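Local structure of GST N-terminal domain-containing protein (3IC8) at residues A106-S115 against F191-F201; A81-V91 against F175-F183. The protein is of unknown function but belongs to the glutathione S-transferase family and may therefore bind glutathione. All blocks are in the same frame, centred on the assembly; numbering follows the deposited sequence.

Interaction 1 (A106-S115 against F191-F201); sequences AVSLVFQPES and FLKQTPVTAPF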
ATOM      1  N   ALA A 106     -20.359  17.859   3.563  1.00 23.42           N
ATOM      2  CA  ALA A 106     -19.425  17.406   2.563  1.00 23.79           C
ATOM      3  C   ALA A 106     -19.859  17.714   1.143  1.00 23.54           C
ATOM      4  O   ALA A 106     -19.077  18.116   0.351  1.00 23.14           O
ATOM      5  CB  ALA A 106     -19.149  15.955   2.737  1.00 23.30           C
ATOM      6  N   VAL A 107     -21.117  17.500   0.844  1.00 23.85           N
ATOM      7  CA  VAL A 107     -21.688  17.847  -0.441  1.00 23.60           C
ATOM      8  C   VAL A 107     -21.796  19.323  -0.778  1.00 23.07           C
ATOM      9  O   VAL A 107     -21.733  19.681  -1.914  1.00 22.71           O
ATOM     10  CB  VAL A 107     -22.940  17.054  -0.772  1.00 23.89           C
ATOM     11  CG1 VAL A 107     -22.635  15.629  -0.725  1.00 22.48           C
ATOM     12  CG2 VAL A 107     -24.021  17.359   0.149  1.00 24.68           C
ATOM     13  N   SER A 108     -22.024  20.152   0.216  1.00 22.13           N
ATOM     14  CA  SER A 108     -22.028  21.577   0.012  1.00 22.01           C
ATOM     15  C   SER A 108     -20.679  22.077  -0.399  1.00 21.92           C
ATOM     16  O   SER A 108     -20.572  22.938  -1.223  1.00 21.53           O
ATOM     17  CB  SER A 108     -22.444  22.324   1.273  1.00 22.59           C
ATOM     18  OG  SER A 108     -23.754  22.051   1.635  1.00 22.56           O
ATOM     19  N   LEU A 109     -19.655  21.560   0.231  1.00 21.48           N
ATOM     20  CA  LEU A 109     -18.329  21.968  -0.054  1.00 21.63           C
ATOM     21  C   LEU A 109     -17.876  21.633  -1.435  1.00 21.96           C
ATOM     22  O   LEU A 109     -17.254  22.422  -2.071  1.00 22.86           O
ATOM     23  CB  LEU A 109     -17.391  21.290   0.910  1.00 21.69           C
ATOM     24  CG  LEU A 109     -17.272  21.841   2.305  1.00 21.96           C
ATOM     25  CD1 LEU A 109     -16.359  21.011   3.108  1.00 21.88           C
ATOM     26  CD2 LEU A 109     -16.790  23.210   2.251  1.00 21.35           C
ATOM     27  N   VAL A 110     -18.126  20.422  -1.858  1.00 21.66           N
ATOM     28  CA  VAL A 110     -17.754  19.972  -3.162  1.00 21.91           C
ATOM     29  C   VAL A 110     -18.506  20.570  -4.325  1.00 22.18           C
ATOM     30  O   VAL A 110     -17.924  20.976  -5.305  1.00 22.85           O
ATOM     31  CB  VAL A 110     -17.922  18.481  -3.223  1.00 22.15           C
ATOM     32  CG1 VAL A 110     -17.651  17.970  -4.574  1.00 22.23           C
ATOM     33  CG2 VAL A 110     -17.051  17.838  -2.235  1.00 22.04           C
ATOM     34  N   PHE A 111     -19.815  20.585  -4.232  1.00 21.45           N
ATOM     35  CA  PHE A 111     -20.618  20.993  -5.348  1.00 21.07           C
ATOM     36  C   PHE A 111     -20.878  22.478  -5.370  1.00 21.60           C
ATOM     37  O   PHE A 111     -21.976  22.912  -5.290  1.00 21.65           O
ATOM     38  CB  PHE A 111     -21.895  20.181  -5.381  1.00 20.41           C
ATOM     39  CG  PHE A 111     -21.666  18.739  -5.604  1.00 18.15           C
ATOM     40  CD1 PHE A 111     -21.186  18.292  -6.791  1.00 15.66           C
ATOM     41  CD2 PHE A 111     -21.905  17.826  -4.626  1.00 14.76           C
ATOM     42  CE1 PHE A 111     -20.970  16.984  -6.980  1.00 14.66           C
ATOM     43  CE2 PHE A 111     -21.695  16.529  -4.835  1.00 13.08           C
ATOM     44  CZ  PHE A 111     -21.222  16.110  -6.002  1.00 12.32           C
ATOM     45  N   GLN A 112     -19.815  23.239  -5.475  1.00 22.15           N
ATOM     46  CA  GLN A 112     -19.878  24.656  -5.641  1.00 22.73           C
ATOM     47  C   GLN A 112     -18.810  25.010  -6.644  1.00 22.72           C
ATOM     48  O   GLN A 112     -17.913  24.261  -6.857  1.00 22.10           O
ATOM     49  CB  GLN A 112     -19.707  25.390  -4.319  1.00 22.72           C
ATOM     50  CG  GLN A 112     -18.556  24.962  -3.529  1.00 24.33           C
ATOM     51  CD  GLN A 112     -18.230  25.913  -2.412  1.00 28.89           C
ATOM     52  OE1 GLN A 112     -18.186  27.117  -2.595  1.00 31.66           O
ATOM     53  NE2 GLN A 112     -17.978  25.374  -1.247  1.00 28.89           N
ATOM     54  N   PRO A 113     -18.923  26.169  -7.247  1.00 23.01           N
ATOM     55  CA  PRO A 113     -18.148  26.578  -8.402  1.00 23.60           C
ATOM     56  C   PRO A 113     -16.683  26.655  -8.110  1.00 24.23           C
ATOM     57  O   PRO A 113     -15.872  26.520  -8.978  1.00 23.88           O
ATOM     58  CB  PRO A 113     -18.671  27.963  -8.659  1.00 23.41           C
ATOM     59  CG  PRO A 113     -20.001  27.939  -8.202  1.00 23.03           C
ATOM     60  CD  PRO A 113     -20.155  26.935  -7.145  1.00 23.23           C
ATOM     61  N   GLU A 114     -16.356  26.894  -6.860  1.00 24.97           N
ATOM     62  CA  GLU A 114     -14.987  27.025  -6.447  1.00 26.07           C
ATOM     63  C   GLU A 114     -14.168  25.780  -6.697  1.00 26.11           C
ATOM     64  O   GLU A 114     -12.971  25.842  -6.805  1.00 26.51           O
ATOM     65  CB  GLU A 114     -14.950  27.382  -4.980  1.00 26.43           C
ATOM     66  CG  GLU A 114     -15.182  28.830  -4.715  1.00 28.60           C
ATOM     67  CD  GLU A 114     -16.617  29.241  -4.894  1.00 32.09           C
ATOM     68  OE1 GLU A 114     -17.521  28.449  -4.587  1.00 33.02           O
ATOM     69  OE2 GLU A 114     -16.844  30.371  -5.346  1.00 33.32           O
ATOM     70  N   SER A 115     -14.827  24.653  -6.876  1.00 26.14           N
ATOM     71  CA  SER A 115     -14.140  23.381  -7.037  1.00 26.05           C
ATOM     72  C   SER A 115     -13.671  23.071  -8.433  1.00 26.35           C
ATOM     73  O   SER A 115     -13.008  22.082  -8.627  1.00 26.34           O
ATOM     74  CB  SER A 115     -15.018  22.217  -6.566  1.00 26.05           C
ATOM     75  OG  SER A 115     -15.575  22.454  -5.308  1.00 24.81           O
ATOM     76  N   PHE A 191     -16.505  12.177  -1.128  1.00 25.82           N
ATOM     77  CA  PHE A 191     -16.857  13.296  -1.967  1.00 26.05           C
ATOM     78  C   PHE A 191     -15.738  14.323  -2.016  1.00 25.30           C
ATOM     79  O   PHE A 191     -15.425  14.820  -3.053  1.00 25.29           O
ATOM     80  CB  PHE A 191     -18.153  13.955  -1.487  1.00 26.24           C
ATOM     81  CG  PHE A 191     -19.387  13.198  -1.827  1.00 27.32           C
ATOM     82  CD1 PHE A 191     -20.051  13.425  -2.993  1.00 29.02           C
ATOM     83  CD2 PHE A 191     -19.891  12.268  -0.978  1.00 28.14           C
ATOM     84  CE1 PHE A 191     -21.177  12.734  -3.291  1.00 28.11           C
ATOM     85  CE2 PHE A 191     -20.995  11.573  -1.284  1.00 28.53           C
ATOM     86  CZ  PHE A 191     -21.642  11.804  -2.437  1.00 29.61           C
ATOM     87  N   LEU A 192     -15.140  14.629  -0.886  1.00 24.70           N
ATOM     88  CA  LEU A 192     -14.070  15.601  -0.818  1.00 24.34           C
ATOM     89  C   LEU A 192     -12.826  15.204  -1.576  1.00 24.05           C
ATOM     90  O   LEU A 192     -12.193  16.016  -2.162  1.00 24.30           O
ATOM     91  CB  LEU A 192     -13.729  15.962   0.604  1.00 24.14           C
ATOM     92  CG  LEU A 192     -14.587  16.874   1.474  1.00 25.22           C
ATOM     93  CD1 LEU A 192     -15.370  17.923   0.804  1.00 23.44           C
ATOM     94  CD2 LEU A 192     -15.394  16.120   2.416  1.00 25.18           C
ATOM     95  N   LYS A 193     -12.516  13.929  -1.572  1.00 23.40           N
ATOM     96  CA  LYS A 193     -11.358  13.373  -2.217  1.00 23.14           C
ATOM     97  C   LYS A 193     -11.363  13.502  -3.733  1.00 22.68           C
ATOM     98  O   LYS A 193     -10.365  13.396  -4.346  1.00 21.97           O
ATOM     99  CB  LYS A 193     -11.199  11.928  -1.820  1.00 23.05           C
ATOM    100  CG  LYS A 193     -10.824  11.717  -0.400  1.00 25.09           C
ATOM    101  CD  LYS A 193      -9.424  12.153  -0.117  1.00 26.65           C
ATOM    102  CE  LYS A 193      -8.469  11.027  -0.284  1.00 25.98           C
ATOM    103  NZ  LYS A 193      -7.112  11.434  -0.010  1.00 27.47           N
ATOM    104  N   GLN A 194     -12.523  13.752  -4.295  1.00 22.39           N
ATOM    105  CA  GLN A 194     -12.741  13.869  -5.716  1.00 22.74           C
ATOM    106  C   GLN A 194     -12.071  15.049  -6.404  1.00 23.13           C
ATOM    107  O   GLN A 194     -11.870  15.041  -7.587  1.00 22.72           O
ATOM    108  CB  GLN A 194     -14.230  13.876  -6.017  1.00 23.01           C
ATOM    109  CG  GLN A 194     -14.982  12.657  -5.589  1.00 22.85           C
ATOM    110  CD  GLN A 194     -14.332  11.384  -5.990  1.00 22.83           C
ATOM    111  OE1 GLN A 194     -13.918  10.613  -5.168  1.00 22.53           O
ATOM    112  NE2 GLN A 194     -14.228  11.165  -7.261  1.00 20.02           N
ATOM    113  N   THR A 195     -11.759  16.066  -5.636  1.00 23.62           N
ATOM    114  CA  THR A 195     -11.310  17.316  -6.155  1.00 24.75           C
ATOM    115  C   THR A 195     -10.076  17.817  -5.445  1.00 24.86           C
ATOM    116  O   THR A 195      -9.916  17.654  -4.278  1.00 24.61           O
ATOM    117  CB  THR A 195     -12.385  18.330  -5.963  1.00 25.15           C
ATOM    118  OG1 THR A 195     -13.164  18.402  -7.141  1.00 27.29           O
ATOM    119  CG2 THR A 195     -11.801  19.631  -5.673  1.00 23.62           C
ATOM    120  N   PRO A 196      -9.197  18.429  -6.197  1.00 25.11           N
ATOM    121  CA  PRO A 196      -7.975  18.980  -5.658  1.00 24.85           C
ATOM    122  C   PRO A 196      -8.248  20.077  -4.685  1.00 24.48           C
ATOM    123  O   PRO A 196      -7.561  20.205  -3.711  1.00 24.89           O
ATOM    124  CB  PRO A 196      -7.301  19.521  -6.895  1.00 25.11           C
ATOM    125  CG  PRO A 196      -7.744  18.681  -7.938  1.00 24.82           C
ATOM    126  CD  PRO A 196      -9.060  18.142  -7.622  1.00 25.10           C
ATOM    127  N   VAL A 197      -9.234  20.888  -4.981  1.00 24.05           N
ATOM    128  CA  VAL A 197      -9.655  21.945  -4.106  1.00 23.58           C
ATOM    129  C   VAL A 197     -10.243  21.500  -2.784  1.00 23.58           C
ATOM    130  O   VAL A 197      -9.963  22.098  -1.773  1.00 23.47           O
ATOM    131  CB  VAL A 197     -10.666  22.829  -4.807  1.00 24.16           C
ATOM    132  CG1 VAL A 197     -11.179  23.848  -3.889  1.00 23.03           C
ATOM    133  CG2 VAL A 197     -10.064  23.450  -6.005  1.00 22.43           C
ATOM    134  N   THR A 198     -11.067  20.459  -2.815  1.00 22.93           N
ATOM    135  CA  THR A 198     -11.701  19.906  -1.625  1.00 22.69           C
ATOM    136  C   THR A 198     -10.940  18.866  -0.834  1.00 22.40           C
ATOM    137  O   THR A 198     -11.297  18.578   0.260  1.00 22.84           O
ATOM    138  CB  THR A 198     -13.104  19.337  -1.900  1.00 22.60           C
ATOM    139  OG1 THR A 198     -13.021  18.249  -2.806  1.00 21.91           O
ATOM    140  CG2 THR A 198     -13.998  20.382  -2.447  1.00 21.67           C
ATOM    141  N   ALA A 199      -9.887  18.315  -1.391  1.00 21.64           N
ATOM    142  CA  ALA A 199      -9.103  17.286  -0.742  1.00 21.25           C
ATOM    143  C   ALA A 199      -8.414  17.680   0.571  1.00 20.33           C
ATOM    144  O   ALA A 199      -8.267  16.883   1.449  1.00 20.19           O
ATOM    145  CB  ALA A 199      -8.157  16.713  -1.687  1.00 21.32           C
ATOM    146  N   PRO A 200      -8.023  18.930   0.688  1.00 19.82           N
ATOM    147  CA  PRO A 200      -7.404  19.429   1.901  1.00 19.64           C
ATOM    148  C   PRO A 200      -8.355  19.386   3.083  1.00 19.10           C
ATOM    149  O   PRO A 200      -7.943  19.354   4.197  1.00 19.50           O
ATOM    150  CB  PRO A 200      -7.055  20.851   1.524  1.00 19.72           C
ATOM    151  CG  PRO A 200      -6.904  20.815   0.144  1.00 19.59           C
ATOM    152  CD  PRO A 200      -7.932  19.939  -0.362  1.00 19.80           C
ATOM    153  N   PHE A 201      -9.641  19.373   2.811  1.00 17.39           N
ATOM    154  CA  PHE A 201     -10.599  19.236   3.859  1.00 16.28           C
ATOM    155  C   PHE A 201     -10.451  17.907   4.574  1.00 16.00           C
ATOM    156  O   PHE A 201     -10.702  17.835   5.744  1.00 14.38           O
ATOM    157  CB  PHE A 201     -12.002  19.397   3.322  1.00 15.84           C
ATOM    158  CG  PHE A 201     -12.345  20.776   2.975  1.00 14.95           C
ATOM    159  CD1 PHE A 201     -12.360  21.748   3.927  1.00 15.79           C
ATOM    160  CD2 PHE A 201     -12.683  21.106   1.702  1.00 13.38           C
ATOM    161  CE1 PHE A 201     -12.686  23.002   3.604  1.00 14.09           C
ATOM    162  CE2 PHE A 201     -12.985  22.344   1.382  1.00 14.84           C
ATOM    163  CZ  PHE A 201     -12.989  23.303   2.332  1.00 15.15           C
TER
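Val-110 and Leu-192 meet methyl to methyl, Val-110 CG2 lying 3.5 Å from Leu-192 CD1, and the same CG2 also presses on the carbonyl oxygen of Phe-191. With chi1 at 176°, the two branches of Val-110 divide the work: CG2 faces the other segment while CG1 sits over the middle of the Phe-111 ring. Leu-192 packs on the last turn of helix 88-110, its CD1 on the Val-110 methyl and its CD2 3.8 Å from Ala-106 CB. Two phenylalanines flank this centre, each taking a methyl on one ring face. Val-107 CG1 stands 4.0 Å from the centroid of the Phe-191 ring and only 7° off its normal, the two side chains running side by side. Leu-109 and Phe-201 instead approach from opposite directions, placing Leu-109 CD1 3.9 Å from the centroid of the Phe-201 ring. These are the C-terminal ends of helices 88-110 and 180-193, the first helix and the central, buried helix of the all-helical domain of the glutathione S-transferase fold. Beyond them the departing chains stay together, Val-197 CG2 resting on the carbonyl oxygen of Glu-114, while Thr-198 CG2 reaches back to the last residue of helix 88-110, 3.8 Å from Val-110 CA. No hydrogen bond joins the segments. Within 106-115, side chains tie the chain back on its last helical turn: Ser-115 OG gives a 2.8 Å bond to Val-110 O, and Gln-112 NE2 bonds Leu-109 O at 3.1 Å. Thr-195 OG1 is buried by the contact without a partner. Further out, Trp-156 meets the Phe-201 ring edge to face, as Phe-14 does Phe-191. On the far side of 191-201 lies the second subunit, where Thr-11 of that chain hydrogen-bonds to Lys-193 O.

Interaction 2 (A81-V91 against F175-F183); sequences AFYPQGQEFAV and FGAPSIADF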
ATOM      1  N   ALA A  81     -19.365  -7.626  11.498  1.00 22.90           N
ATOM      2  CA  ALA A  81     -20.611  -6.983  11.819  1.00 23.13           C
ATOM      3  C   ALA A  81     -20.630  -5.500  11.628  1.00 23.16           C
ATOM      4  O   ALA A  81     -19.742  -4.798  12.027  1.00 23.71           O
ATOM      5  CB  ALA A  81     -21.023  -7.317  13.204  1.00 23.20           C
ATOM      6  N   PHE A  82     -21.691  -5.053  11.001  1.00 22.52           N
ATOM      7  CA  PHE A  82     -22.054  -3.668  10.943  1.00 22.45           C
ATOM      8  C   PHE A  82     -22.376  -3.129  12.308  1.00 23.01           C
ATOM      9  O   PHE A  82     -22.075  -2.018  12.592  1.00 23.27           O
ATOM     10  CB  PHE A  82     -23.240  -3.457  10.034  1.00 22.48           C
ATOM     11  CG  PHE A  82     -22.904  -3.449   8.598  1.00 21.20           C
ATOM     12  CD1 PHE A  82     -21.818  -2.797   8.143  1.00 21.45           C
ATOM     13  CD2 PHE A  82     -23.672  -4.112   7.710  1.00 20.09           C
ATOM     14  CE1 PHE A  82     -21.536  -2.805   6.852  1.00 19.45           C
ATOM     15  CE2 PHE A  82     -23.372  -4.105   6.433  1.00 18.21           C
ATOM     16  CZ  PHE A  82     -22.310  -3.464   6.009  1.00 19.94           C
ATOM     17  N   TYR A  83     -22.990  -3.917  13.168  1.00 23.78           N
ATOM     18  CA  TYR A  83     -23.292  -3.441  14.501  1.00 23.70           C
ATOM     19  C   TYR A  83     -22.735  -4.287  15.596  1.00 24.35           C
ATOM     20  O   TYR A  83     -23.380  -5.170  16.065  1.00 24.98           O
ATOM     21  CB  TYR A  83     -24.788  -3.380  14.687  1.00 23.52           C
ATOM     22  CG  TYR A  83     -25.491  -2.625  13.634  1.00 23.57           C
ATOM     23  CD1 TYR A  83     -25.933  -3.250  12.514  1.00 23.26           C
ATOM     24  CD2 TYR A  83     -25.718  -1.285  13.761  1.00 23.79           C
ATOM     25  CE1 TYR A  83     -26.553  -2.588  11.574  1.00 24.05           C
ATOM     26  CE2 TYR A  83     -26.354  -0.614  12.809  1.00 25.21           C
ATOM     27  CZ  TYR A  83     -26.766  -1.274  11.712  1.00 24.59           C
ATOM     28  OH  TYR A  83     -27.412  -0.631  10.734  1.00 26.41           O
ATOM     29  N   PRO A  84     -21.552  -3.971  16.045  1.00 25.20           N
ATOM     30  CA  PRO A  84     -20.830  -4.785  17.002  1.00 25.89           C
ATOM     31  C   PRO A  84     -21.533  -4.929  18.330  1.00 26.67           C
ATOM     32  O   PRO A  84     -22.084  -3.965  18.803  1.00 27.43           O
ATOM     33  CB  PRO A  84     -19.567  -3.981  17.203  1.00 25.96           C
ATOM     34  CG  PRO A  84     -19.495  -3.133  16.120  1.00 25.50           C
ATOM     35  CD  PRO A  84     -20.810  -2.771  15.727  1.00 25.12           C
ATOM     36  N   GLN A  85     -21.481  -6.105  18.934  1.00 26.97           N
ATOM     37  CA  GLN A  85     -22.217  -6.347  20.152  1.00 27.70           C
ATOM     38  C   GLN A  85     -21.793  -5.426  21.260  1.00 27.25           C
ATOM     39  O   GLN A  85     -20.638  -5.303  21.560  1.00 27.98           O
ATOM     40  CB  GLN A  85     -21.990  -7.760  20.637  1.00 28.32           C
ATOM     41  CG  GLN A  85     -22.469  -8.822  19.700  1.00 31.59           C
ATOM     42  CD  GLN A  85     -23.317  -9.868  20.369  1.00 36.32           C
ATOM     43  OE1 GLN A  85     -24.428 -10.133  19.937  1.00 39.72           O
ATOM     44  NE2 GLN A  85     -22.798 -10.478  21.417  1.00 35.59           N
ATOM     45  N   GLY A  86     -22.772  -4.810  21.880  1.00 26.22           N
ATOM     46  CA  GLY A  86     -22.563  -3.903  22.975  1.00 25.40           C
ATOM     47  C   GLY A  86     -22.347  -2.472  22.575  1.00 25.37           C
ATOM     48  O   GLY A  86     -22.182  -1.630  23.399  1.00 25.05           O
ATOM     49  N   GLN A  87     -22.320  -2.222  21.286  1.00 24.81           N
ATOM     50  CA  GLN A  87     -22.190  -0.893  20.772  1.00 24.12           C
ATOM     51  C   GLN A  87     -23.269  -0.542  19.774  1.00 23.95           C
ATOM     52  O   GLN A  87     -23.096   0.339  19.007  1.00 24.20           O
ATOM     53  CB  GLN A  87     -20.819  -0.732  20.164  1.00 23.92           C
ATOM     54  CG  GLN A  87     -19.711  -0.947  21.118  1.00 23.65           C
ATOM     55  CD  GLN A  87     -18.368  -0.957  20.476  1.00 28.45           C
ATOM     56  OE1 GLN A  87     -17.505  -0.207  20.837  1.00 30.46           O
ATOM     57  NE2 GLN A  87     -18.180  -1.824  19.535  1.00 26.87           N
ATOM     58  N   GLU A  88     -24.366  -1.263  19.764  1.00 23.53           N
ATOM     59  CA  GLU A  88     -25.368  -1.107  18.728  1.00 24.00           C
ATOM     60  C   GLU A  88     -26.086   0.214  18.595  1.00 23.38           C
ATOM     61  O   GLU A  88     -26.266   0.675  17.500  1.00 22.74           O
ATOM     62  CB  GLU A  88     -26.443  -2.159  18.906  1.00 24.10           C
ATOM     63  CG  GLU A  88     -25.957  -3.540  18.732  1.00 28.09           C
ATOM     64  CD  GLU A  88     -25.735  -4.232  20.030  1.00 30.95           C
ATOM     65  OE1 GLU A  88     -25.017  -3.720  20.871  1.00 30.62           O
ATOM     66  OE2 GLU A  88     -26.282  -5.298  20.215  1.00 33.25           O
ATOM     67  N   PHE A  89     -26.564   0.760  19.701  1.00 22.91           N
ATOM     68  CA  PHE A  89     -27.209   2.048  19.732  1.00 22.00           C
ATOM     69  C   PHE A  89     -26.277   3.173  19.383  1.00 22.12           C
ATOM     70  O   PHE A  89     -26.624   4.051  18.658  1.00 23.03           O
ATOM     71  CB  PHE A  89     -27.802   2.280  21.104  1.00 21.69           C
ATOM     72  CG  PHE A  89     -28.406   3.603  21.286  1.00 21.24           C
ATOM     73  CD1 PHE A  89     -29.665   3.838  20.871  1.00 19.31           C
ATOM     74  CD2 PHE A  89     -27.730   4.599  21.893  1.00 19.18           C
ATOM     75  CE1 PHE A  89     -30.210   5.005  21.047  1.00 19.14           C
ATOM     76  CE2 PHE A  89     -28.292   5.774  22.060  1.00 22.05           C
ATOM     77  CZ  PHE A  89     -29.532   5.978  21.639  1.00 19.73           C
ATOM     78  N   ALA A  90     -25.089   3.133  19.928  1.00 21.87           N
ATOM     79  CA  ALA A  90     -24.119   4.160  19.686  1.00 21.75           C
ATOM     80  C   ALA A  90     -23.687   4.250  18.235  1.00 21.83           C
ATOM     81  O   ALA A  90     -23.539   5.312  17.706  1.00 21.54           O
ATOM     82  CB  ALA A  90     -22.945   3.958  20.570  1.00 21.36           C
ATOM     83  N   VAL A  91     -23.476   3.105  17.624  1.00 21.69           N
ATOM     84  CA  VAL A  91     -23.144   3.017  16.227  1.00 21.55           C
ATOM     85  C   VAL A  91     -24.236   3.480  15.292  1.00 22.25           C
ATOM     86  O   VAL A  91     -23.990   4.197  14.369  1.00 22.09           O
ATOM     87  CB  VAL A  91     -22.690   1.605  15.884  1.00 21.28           C
ATOM     88  CG1 VAL A  91     -22.711   1.360  14.438  1.00 20.72           C
ATOM     89  CG2 VAL A  91     -21.365   1.389  16.380  1.00 20.50           C
ATOM     90  N   PHE A 175     -15.174   2.718  16.282  1.00 22.23           N
ATOM     91  CA  PHE A 175     -15.636   2.055  17.461  1.00 22.28           C
ATOM     92  C   PHE A 175     -14.745   0.913  17.852  1.00 22.57           C
ATOM     93  O   PHE A 175     -15.202  -0.018  18.417  1.00 23.45           O
ATOM     94  CB  PHE A 175     -17.044   1.568  17.286  1.00 21.26           C
ATOM     95  CG  PHE A 175     -18.050   2.622  17.421  1.00 22.74           C
ATOM     96  CD1 PHE A 175     -18.471   3.331  16.344  1.00 22.70           C
ATOM     97  CD2 PHE A 175     -18.602   2.904  18.632  1.00 21.93           C
ATOM     98  CE1 PHE A 175     -19.390   4.278  16.473  1.00 21.61           C
ATOM     99  CE2 PHE A 175     -19.523   3.860  18.745  1.00 21.94           C
ATOM    100  CZ  PHE A 175     -19.908   4.547  17.669  1.00 22.89           C
ATOM    101  N   GLY A 176     -13.466   0.984  17.560  1.00 22.84           N
ATOM    102  CA  GLY A 176     -12.625  -0.145  17.832  1.00 22.86           C
ATOM    103  C   GLY A 176     -12.627  -1.050  16.641  1.00 23.28           C
ATOM    104  O   GLY A 176     -11.808  -0.959  15.784  1.00 24.34           O
ATOM    105  N   ALA A 177     -13.570  -1.956  16.632  1.00 22.73           N
ATOM    106  CA  ALA A 177     -13.886  -2.736  15.486  1.00 21.78           C
ATOM    107  C   ALA A 177     -14.628  -1.890  14.484  1.00 21.35           C
ATOM    108  O   ALA A 177     -15.226  -0.917  14.819  1.00 21.02           O
ATOM    109  CB  ALA A 177     -14.709  -3.881  15.891  1.00 21.66           C
ATOM    110  N   PRO A 178     -14.603  -2.305  13.244  1.00 20.79           N
ATOM    111  CA  PRO A 178     -15.296  -1.611  12.188  1.00 20.62           C
ATOM    112  C   PRO A 178     -16.803  -1.718  12.319  1.00 21.02           C
ATOM    113  O   PRO A 178     -17.320  -2.614  12.900  1.00 21.48           O
ATOM    114  CB  PRO A 178     -14.800  -2.321  10.943  1.00 21.02           C
ATOM    115  CG  PRO A 178     -14.289  -3.547  11.382  1.00 20.35           C
ATOM    116  CD  PRO A 178     -13.811  -3.412  12.728  1.00 19.95           C
ATOM    117  N   SER A 179     -17.487  -0.757  11.762  1.00 21.01           N
ATOM    118  CA  SER A 179     -18.909  -0.666  11.894  1.00 21.93           C
ATOM    119  C   SER A 179     -19.500   0.041  10.707  1.00 22.52           C
ATOM    120  O   SER A 179     -18.803   0.550   9.903  1.00 23.42           O
ATOM    121  CB  SER A 179     -19.329   0.000  13.199  1.00 21.51           C
ATOM    122  OG  SER A 179     -18.526   1.074  13.556  1.00 20.83           O
ATOM    123  N   ILE A 180     -20.812   0.074  10.636  1.00 23.49           N
ATOM    124  CA  ILE A 180     -21.537   0.746   9.595  1.00 23.52           C
ATOM    125  C   ILE A 180     -21.214   2.218   9.688  1.00 24.06           C
ATOM    126  O   ILE A 180     -21.247   2.919   8.726  1.00 24.62           O
ATOM    127  CB  ILE A 180     -23.041   0.460   9.683  1.00 23.65           C
ATOM    128  CG1 ILE A 180     -23.807   1.143   8.573  1.00 23.55           C
ATOM    129  CG2 ILE A 180     -23.604   0.945  10.934  1.00 22.52           C
ATOM    130  CD1 ILE A 180     -23.447   0.703   7.230  1.00 23.69           C
ATOM    131  N   ALA A 181     -20.873   2.659  10.875  1.00 23.84           N
ATOM    132  CA  ALA A 181     -20.478   4.024  11.096  1.00 23.78           C
ATOM    133  C   ALA A 181     -19.215   4.444  10.363  1.00 24.04           C
ATOM    134  O   ALA A 181     -19.132   5.546   9.937  1.00 23.59           O
ATOM    135  CB  ALA A 181     -20.381   4.319  12.548  1.00 22.95           C
ATOM    136  N   ASP A 182     -18.245   3.563  10.221  1.00 23.95           N
ATOM    137  CA  ASP A 182     -17.048   3.913   9.501  1.00 24.67           C
ATOM    138  C   ASP A 182     -17.410   4.245   8.079  1.00 24.21           C
ATOM    139  O   ASP A 182     -16.922   5.174   7.508  1.00 23.48           O
ATOM    140  CB  ASP A 182     -16.060   2.752   9.489  1.00 24.95           C
ATOM    141  CG  ASP A 182     -15.505   2.445  10.832  1.00 27.19           C
ATOM    142  OD1 ASP A 182     -14.640   3.179  11.259  1.00 29.01           O
ATOM    143  OD2 ASP A 182     -15.917   1.466  11.454  1.00 25.07           O
ATOM    144  N   PHE A 183     -18.278   3.455   7.508  1.00 24.38           N
ATOM    145  CA  PHE A 183     -18.749   3.708   6.177  1.00 24.67           C
ATOM    146  C   PHE A 183     -19.561   4.965   5.987  1.00 24.62           C
ATOM    147  O   PHE A 183     -19.406   5.671   5.032  1.00 24.86           O
ATOM    148  CB  PHE A 183     -19.444   2.483   5.664  1.00 24.48           C
ATOM    149  CG  PHE A 183     -18.574   1.308   5.643  1.00 24.44           C
ATOM    150  CD1 PHE A 183     -17.679   1.134   4.641  1.00 23.18           C
ATOM    151  CD2 PHE A 183     -18.607   0.402   6.641  1.00 24.93           C
ATOM    152  CE1 PHE A 183     -16.875   0.089   4.634  1.00 22.23           C
ATOM    153  CE2 PHE A 183     -17.791  -0.649   6.623  1.00 25.49           C
ATOM    154  CZ  PHE A 183     -16.924  -0.799   5.616  1.00 25.17           C
TER
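Val-91 CG2 sits almost centrally over one face of the Phe-175 ring, 3.4 Å from its centroid and 10° off the normal, a tight CH-pi contact. With CG1 anti to the backbone N (chi1 164°), Val-91 sends CG2 to the ring and CG1 to Ile-180; Val-91 CG1 lies 3.6 Å from Ile-180 CG2. Ala-90 CB touches the same ring at Phe-175 CE2, 3.9 Å away. Ile-180 is shared between two aromatic rings. Its CD1 lies over the Phe-82 face, displaced toward the rim, while its CG2 approaches Tyr-83 CE2 obliquely at 3.7 Å. Ser-179 to Asp-182 carry the Ser-x-x-Asp sequence of the N-capping box known from glutathione S-transferases. Its aspartate half is seen here: Ser-179 N bonds Asp-182 OD2 at 2.7 Å, met nearly along the C-O axis. The next amide, Ile-180 N, is spent across the contact, giving a 3.1 Å hydrogen bond, at 159°, to a lone pair of Phe-82 O in the carbonyl plane. Asp-182 OD1 also takes bonds from Leu-174 N and Trp-211 NE1. Glu-74 holds the amides of Phe-82 and Tyr-83, and Phe-24 packs beside the Phe-82 ring.

How the interactions relate
Both interactions pair helix 88-110 with helix 180-193, which run in the same general direction: interaction 2 lies where the two begin, interaction 1 where they finish, with centres about 28 Å apart. Interaction 1 is the more buried and is joined by packing alone, its hydrogen bonds staying within single segments. Interaction 2 is only partly buried and adds a backbone hydrogen bond across the gap, beside the capped helix start. Their surroundings differ too. The 81-91/175-183 contact leans on helices 16-25 and 66-76 and meets no other chain of the assembly, whereas 106-115/191-201 lies against the second subunit.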